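Local atomic coordinates of endoglucanase (Clostridium thermocellum, PDB entry 2E4T), a protein that probably hydrolyses internal beta-1,4-glucosidic bonds of cellulose and xyloglucan, this chain being the glycoside hydrolase family 44 module, a TIM-like barrel with an attached beta domain. Residues 145-150 against 161-166; 167-172 against 176-181. One frame throughout, in Å; residues are numbered along the deposited sequence. Where two conformers were deposited one is given.

Contact 1 (145-150 against 161-166); sequences FSLTPD and FVNYLV. With CA (calcium ion), chain C.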
loop_
_atom_site.group_PDB
_atom_site.type_symbol
_atom_site.label_atom_id
_atom_site.label_comp_id
_atom_site.label_asym_id
_atom_site.label_seq_id
_atom_site.Cartn_x
_atom_site.Cartn_y
_atom_site.Cartn_z
ATOM N N PHE A 145 22.241 -24.155 1.623
ATOM C CA PHE A 145 20.820 -24.209 1.341
ATOM C C PHE A 145 20.420 -25.505 0.641
ATOM O O PHE A 145 21.201 -26.042 -0.176
ATOM C CB PHE A 145 20.408 -23.050 0.428
ATOM C CG PHE A 145 20.644 -21.680 1.008
ATOM C CD1 PHE A 145 20.335 -21.405 2.334
ATOM C CD2 PHE A 145 21.138 -20.658 0.201
ATOM C CE1 PHE A 145 20.533 -20.111 2.830
ATOM C CE2 PHE A 145 21.316 -19.371 0.699
ATOM C CZ PHE A 145 21.016 -19.110 2.009
ATOM N N SER A 146 19.170 -25.883 0.845
ATOM C CA SER A 146 18.535 -26.931 0.087
ATOM C C SER A 146 17.226 -26.421 -0.493
ATOM O O SER A 146 16.533 -25.591 0.133
ATOM C CB SER A 146 18.226 -28.108 0.993
ATOM O OG SER A 146 17.586 -29.116 0.253
ATOM N N LEU A 147 16.858 -26.968 -1.668
ATOM C CA LEU A 147 15.505 -26.760 -2.222
ATOM C C LEU A 147 14.454 -27.680 -1.616
ATOM O O LEU A 147 13.252 -27.524 -1.887
ATOM C CB LEU A 147 15.522 -26.902 -3.730
ATOM C CG LEU A 147 16.462 -25.966 -4.463
ATOM C CD1 LEU A 147 16.453 -26.249 -5.957
ATOM C CD2 LEU A 147 16.124 -24.485 -4.222
ATOM N N THR A 148 14.909 -28.633 -0.802
ATOM C CA THR A 148 14.000 -29.533 -0.077
ATOM C C THR A 148 14.313 -29.333 1.396
ATOM O O THR A 148 15.109 -30.083 1.997
ATOM C CB THR A 148 14.167 -31.000 -0.467
ATOM O OG1 THR A 148 15.533 -31.387 -0.386
ATOM C CG2 THR A 148 13.795 -31.215 -1.873
ATOM N N PRO A 149 13.782 -28.244 1.993
ATOM C CA PRO A 149 14.138 -27.958 3.384
ATOM C C PRO A 149 13.694 -29.073 4.291
ATOM O O PRO A 149 12.756 -29.809 4.015
ATOM C CB PRO A 149 13.352 -26.665 3.665
ATOM C CG PRO A 149 12.184 -26.677 2.724
ATOM C CD PRO A 149 12.825 -27.246 1.458
ATOM N N ASP A 150 14.417 -29.221 5.389
ATOM C CA ASP A 150 14.153 -30.303 6.349
ATOM C C ASP A 150 12.973 -29.974 7.220
ATOM O O ASP A 150 13.052 -29.075 8.036
ATOM C CB ASP A 150 15.402 -30.532 7.182
ATOM C CG ASP A 150 15.286 -31.694 8.127
ATOM O OD1 ASP A 150 14.194 -32.333 8.227
ATOM O OD2 ASP A 150 16.328 -32.053 8.730
ATOM N N PHE A 161 14.424 -19.735 2.392
ATOM C CA PHE A 161 13.152 -19.448 1.717
ATOM C C PHE A 161 13.422 -18.511 0.515
ATOM O O PHE A 161 12.975 -18.774 -0.623
ATOM C CB PHE A 161 12.234 -18.826 2.760
ATOM C CG PHE A 161 10.835 -18.390 2.351
ATOM C CD1 PHE A 161 10.209 -18.766 1.168
ATOM C CD2 PHE A 161 10.145 -17.594 3.272
ATOM C CE1 PHE A 161 8.930 -18.315 0.893
ATOM C CE2 PHE A 161 8.850 -17.157 2.998
ATOM C CZ PHE A 161 8.248 -17.522 1.816
ATOM N N VAL A 162 14.112 -17.395 0.760
ATOM C CA VAL A 162 14.435 -16.471 -0.338
ATOM C C VAL A 162 15.221 -17.190 -1.429
ATOM O O VAL A 162 14.985 -17.011 -2.630
ATOM C CB VAL A 162 15.135 -15.211 0.190
ATOM C CG1 VAL A 162 15.582 -14.323 -0.965
ATOM C CG2 VAL A 162 14.192 -14.452 1.110
ATOM N N ASN A 163 16.194 -18.030 -1.031
ATOM C CA ASN A 163 16.979 -18.758 -2.038
ATOM C C ASN A 163 16.052 -19.638 -2.918
ATOM O O ASN A 163 16.263 -19.743 -4.140
ATOM C CB ASN A 163 18.025 -19.631 -1.322
ATOM C CG ASN A 163 18.832 -20.416 -2.324
ATOM O OD1 ASN A 163 19.685 -19.837 -3.034
ATOM N ND2 ASN A 163 18.546 -21.718 -2.455
ATOM N N TYR A 164 15.051 -20.286 -2.315
ATOM C CA TYR A 164 14.129 -21.110 -3.090
ATOM C C TYR A 164 13.408 -20.260 -4.148
ATOM O O TYR A 164 13.254 -20.672 -5.327
ATOM C CB TYR A 164 13.143 -21.786 -2.129
ATOM C CG TYR A 164 12.175 -22.712 -2.808
ATOM C CD1 TYR A 164 12.449 -24.078 -2.823
ATOM C CD2 TYR A 164 10.976 -22.268 -3.386
ATOM C CE1 TYR A 164 11.591 -24.987 -3.440
ATOM C CE2 TYR A 164 10.126 -23.197 -3.999
ATOM C CZ TYR A 164 10.451 -24.555 -4.042
ATOM O OH TYR A 164 9.553 -25.408 -4.673
ATOM N N LEU A 165 12.960 -19.088 -3.728
ATOM C CA LEU A 165 12.239 -18.172 -4.633
ATOM C C LEU A 165 13.172 -17.659 -5.760
ATOM O O LEU A 165 12.768 -17.624 -6.932
ATOM C CB LEU A 165 11.650 -17.017 -3.845
ATOM C CG LEU A 165 10.585 -17.443 -2.844
ATOM C CD1 LEU A 165 10.185 -16.227 -1.980
ATOM C CD2 LEU A 165 9.365 -18.062 -3.468
ATOM N N VAL A 166 14.382 -17.240 -5.395
ATOM C CA VAL A 166 15.331 -16.742 -6.395
ATOM C C VAL A 166 15.722 -17.857 -7.365
ATOM O O VAL A 166 15.856 -17.618 -8.581
ATOM C CB VAL A 166 16.580 -16.163 -5.700
ATOM C CG1 VAL A 166 17.691 -15.837 -6.681
ATOM C CG2 VAL A 166 16.169 -14.919 -4.928
HETATM CA CA CA C . 13.091 -26.950 8.986
HETATM O O HOH W 1 16.478 -22.932 -0.839
HETATM O O HOH W 2 15.337 -26.711 8.241
HETATM O O HOH W 3 11.394 -27.581 10.547
#
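Two first torsions bring Asn163 and Phe145 together: at 179° in Asn163 the amide extends opposite the backbone N, and at -61° in Phe145 the ring lies opposite the carbonyl carbon, which lets Asn163 lay its CB and amide over one face of that ring. The setting is a TIM-like barrel: 145-150 lies in the loop between strands 134-138 and 155-157, within the excursion that separates barrel strand 104-109 from helix 158-169. Asn163 CB forms a CH-pi contact with the Phe145 ring, 4.1 Å from its centroid. The amide follows at a shallow tilt, its plane 29° from that of the ring, and its carbon CG comes 3.4 Å from Phe145 CD2. An asparagine suits this place because its CB packs like an apolar group while its amide still serves water: ND2 donates to water 1 over 2.9 Å, and that water in turn donates a hydrogen bond to Ser146 O, closing a bridge between helix and loop. The branched end of Leu147 reaches the helix through CD2, an apolar contact 4.0 Å from Tyr164 CD1. The tyrosine ring also turns an edge to the loop backbone, with Leu147 O near the ring plane, 3.4 Å from CE1. Ser146 shapes the loop in an ST turn, its OG accepting from Thr148 N at 2.9 Å, while Ser146 N is hydrogen-bonded to Glu160 OE2. Pro149 packs against Trp53 and leads into the calcium site, which Glu54, Asp153 and Tyr155 help to build. There Asp150 O binds the calcium ion at 2.3 Å alongside waters 2 and 3.

Contact 2 (167-172 against 176-181); sequences NKYGNA and TGIKGY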
loop_
_atom_site.group_PDB
_atom_site.type_symbol
_atom_site.label_atom_id
_atom_site.label_comp_id
_atom_site.label_asym_id
_atom_site.label_seq_id
_atom_site.Cartn_x
_atom_site.Cartn_y
_atom_site.Cartn_z
ATOM N N ASN A 167 15.899 -19.084 -6.871
ATOM C CA ASN A 167 16.160 -20.212 -7.743
ATOM C C ASN A 167 15.043 -20.393 -8.773
ATOM O O ASN A 167 15.301 -20.686 -9.949
ATOM C CB ASN A 167 16.349 -21.466 -6.892
ATOM C CG ASN A 167 16.605 -22.686 -7.754
ATOM O OD1 ASN A 167 15.651 -23.465 -7.998
ATOM N ND2 ASN A 167 17.775 -22.802 -8.304
ATOM N N LYS A 168 13.792 -20.247 -8.325
ATOM C CA LYS A 168 12.659 -20.475 -9.215
ATOM C C LYS A 168 12.462 -19.339 -10.216
ATOM O O LYS A 168 12.145 -19.592 -11.373
ATOM C CB LYS A 168 11.401 -20.702 -8.396
ATOM C CG LYS A 168 10.193 -21.013 -9.248
ATOM C CD LYS A 168 8.996 -21.461 -8.404
ATOM C CE LYS A 168 7.706 -21.648 -9.252
ATOM N NZ LYS A 168 7.560 -20.575 -10.224
ATOM N N TYR A 169 12.554 -18.092 -9.737
ATOM C CA TYR A 169 12.076 -16.940 -10.494
ATOM C C TYR A 169 13.173 -16.039 -11.019
ATOM O O TYR A 169 12.855 -15.090 -11.766
ATOM C CB TYR A 169 11.115 -16.104 -9.636
ATOM C CG TYR A 169 9.837 -16.819 -9.317
ATOM C CD1 TYR A 169 8.960 -17.163 -10.311
ATOM C CD2 TYR A 169 9.525 -17.153 -8.003
ATOM C CE1 TYR A 169 7.750 -17.807 -10.030
ATOM C CE2 TYR A 169 8.334 -17.757 -7.692
ATOM C CZ TYR A 169 7.458 -18.117 -8.710
ATOM O OH TYR A 169 6.260 -18.708 -8.348
ATOM N N GLY A 170 14.417 -16.241 -10.598
ATOM C CA GLY A 170 15.446 -15.254 -10.812
ATOM C C GLY A 170 15.463 -14.226 -9.655
ATOM O O GLY A 170 14.473 -14.107 -8.917
ATOM N N ASN A 171 16.524 -13.452 -9.559
ATOM C CA ASN A 171 16.607 -12.430 -8.546
ATOM C C ASN A 171 15.725 -11.221 -8.904
ATOM O O ASN A 171 15.144 -11.121 -10.008
ATOM C CB ASN A 171 18.056 -12.086 -8.236
ATOM C CG ASN A 171 18.759 -11.315 -9.365
ATOM O OD1 ASN A 171 18.204 -10.394 -9.914
ATOM N ND2 ASN A 171 19.925 -11.775 -9.799
ATOM N N ALA A 172 15.660 -10.275 -7.959
ATOM C CA ALA A 172 14.772 -9.125 -8.108
ATOM C C ALA A 172 15.095 -8.229 -9.282
ATOM O O ALA A 172 14.245 -7.400 -9.654
ATOM C CB ALA A 172 14.791 -8.305 -6.841
ATOM N N THR A 176 11.070 -11.743 -13.934
ATOM C CA THR A 176 10.101 -12.498 -13.140
ATOM C C THR A 176 10.469 -12.563 -11.673
ATOM O O THR A 176 9.771 -13.229 -10.885
ATOM C CB THR A 176 9.852 -13.906 -13.650
ATOM O OG1 THR A 176 11.036 -14.660 -13.687
ATOM C CG2 THR A 176 9.288 -13.910 -15.044
ATOM N N GLY A 177 11.536 -11.895 -11.239
ATOM C CA GLY A 177 11.910 -12.006 -9.857
ATOM C C GLY A 177 10.917 -11.330 -8.948
ATOM O O GLY A 177 10.255 -10.346 -9.304
ATOM N N ILE A 178 10.864 -11.812 -7.709
ATOM C CA ILE A 178 10.106 -11.132 -6.646
ATOM C C ILE A 178 10.934 -9.923 -6.208
ATOM O O ILE A 178 12.106 -10.017 -5.824
ATOM C CB ILE A 178 9.865 -12.113 -5.492
ATOM C CG1 ILE A 178 8.817 -13.135 -5.994
ATOM C CG2 ILE A 178 9.399 -11.374 -4.239
ATOM C CD1 ILE A 178 8.712 -14.379 -5.143
ATOM N N LYS A 179 10.323 -8.723 -6.296
ATOM C CA LYS A 179 11.077 -7.491 -6.119
ATOM C C LYS A 179 11.271 -7.061 -4.689
ATOM O O LYS A 179 12.270 -6.388 -4.385
ATOM C CB LYS A 179 10.473 -6.344 -6.950
ATOM C CG LYS A 179 10.727 -6.437 -8.416
ATOM C CD LYS A 179 10.054 -5.217 -9.157
ATOM C CE LYS A 179 10.391 -5.063 -10.611
ATOM N NZ LYS A 179 9.800 -6.143 -11.421
ATOM N N GLY A 180 10.326 -7.411 -3.799
ATOM C CA GLY A 180 10.393 -6.907 -2.449
ATOM C C GLY A 180 9.999 -7.928 -1.413
ATOM O O GLY A 180 9.205 -8.834 -1.684
ATOM N N TYR A 181 10.576 -7.736 -0.207
ATOM C CA TYR A 181 10.231 -8.531 0.947
ATOM C C TYR A 181 9.942 -7.608 2.096
ATOM O O TYR A 181 10.621 -6.594 2.314
ATOM C CB TYR A 181 11.391 -9.472 1.343
ATOM C CG TYR A 181 11.694 -10.496 0.269
ATOM C CD1 TYR A 181 10.915 -11.634 0.131
ATOM C CD2 TYR A 181 12.710 -10.266 -0.661
ATOM C CE1 TYR A 181 11.162 -12.569 -0.895
ATOM C CE2 TYR A 181 12.944 -11.155 -1.691
ATOM C CZ TYR A 181 12.157 -12.306 -1.830
ATOM O OH TYR A 181 12.353 -13.229 -2.826
HETATM O O HOH W 4 13.288 -13.585 -14.221
HETATM O O HOH W 5 12.658 -13.888 -6.835
HETATM O O HOH W 6 12.937 -6.689 -11.964
#
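Water does much of the bridging between Tyr169, Gly170 and the returning chain. Water 4 donates to Tyr169 O and accepts from Thr176 N at 2.9 Å; water 5 does the same for Gly170 O and Ile178 N, so two backbone carbonyls leaving the helix meet two amides through solvent. Thr176 OG1 also lies close to Tyr169 O, at 2.7 Å. Direct backbone packing comes next. Gly177 CA sits 3.4 Å from Asn171 O in a nearly straight CA-H...O contact (161° at H), and glycine, with no side chain, lets the backbones come this close. Alanine is small enough to let Ala172 CB approach Ile178 O to 3.3 Å. Gly170, the first residue beyond the helix, takes a positive phi of 87°, which glycine adopts easily. The two segments flank and build the turn from helix 158-169 to strand 180-183 in a beta-alpha-beta unit of the TIM-like barrel. Apolar contact is made by Tyr169: its CG, anti to the carbonyl carbon (chi1 -67°), places CD2 within 4.1 Å of Ile178 CD1, while its OH is hydrogen-bonded to Asp95 OD1 and its ring meets His94 edge-to-face.

Overall arrangement
Running from the N terminus, the chain leaves barrel strand 104-109, passes through a long excursion that includes strand 134-138, and reaches 145-150. Contact 1 then closes a loop of ten intervening residues, which holds the short strand 155-157 and the start of helix 158-169. Contact 2 closes a much tighter turn at the far end of that helix, before barrel strand 180-183. The two follow in series, neither nesting nor crossing, with centres about 13 Å apart. Helix 158-169 is common to both, so the calcium-bearing loop is tied through it to the barrel sheet. They also touch directly, where Leu147 packs on Asn167 and Leu165 on Tyr181.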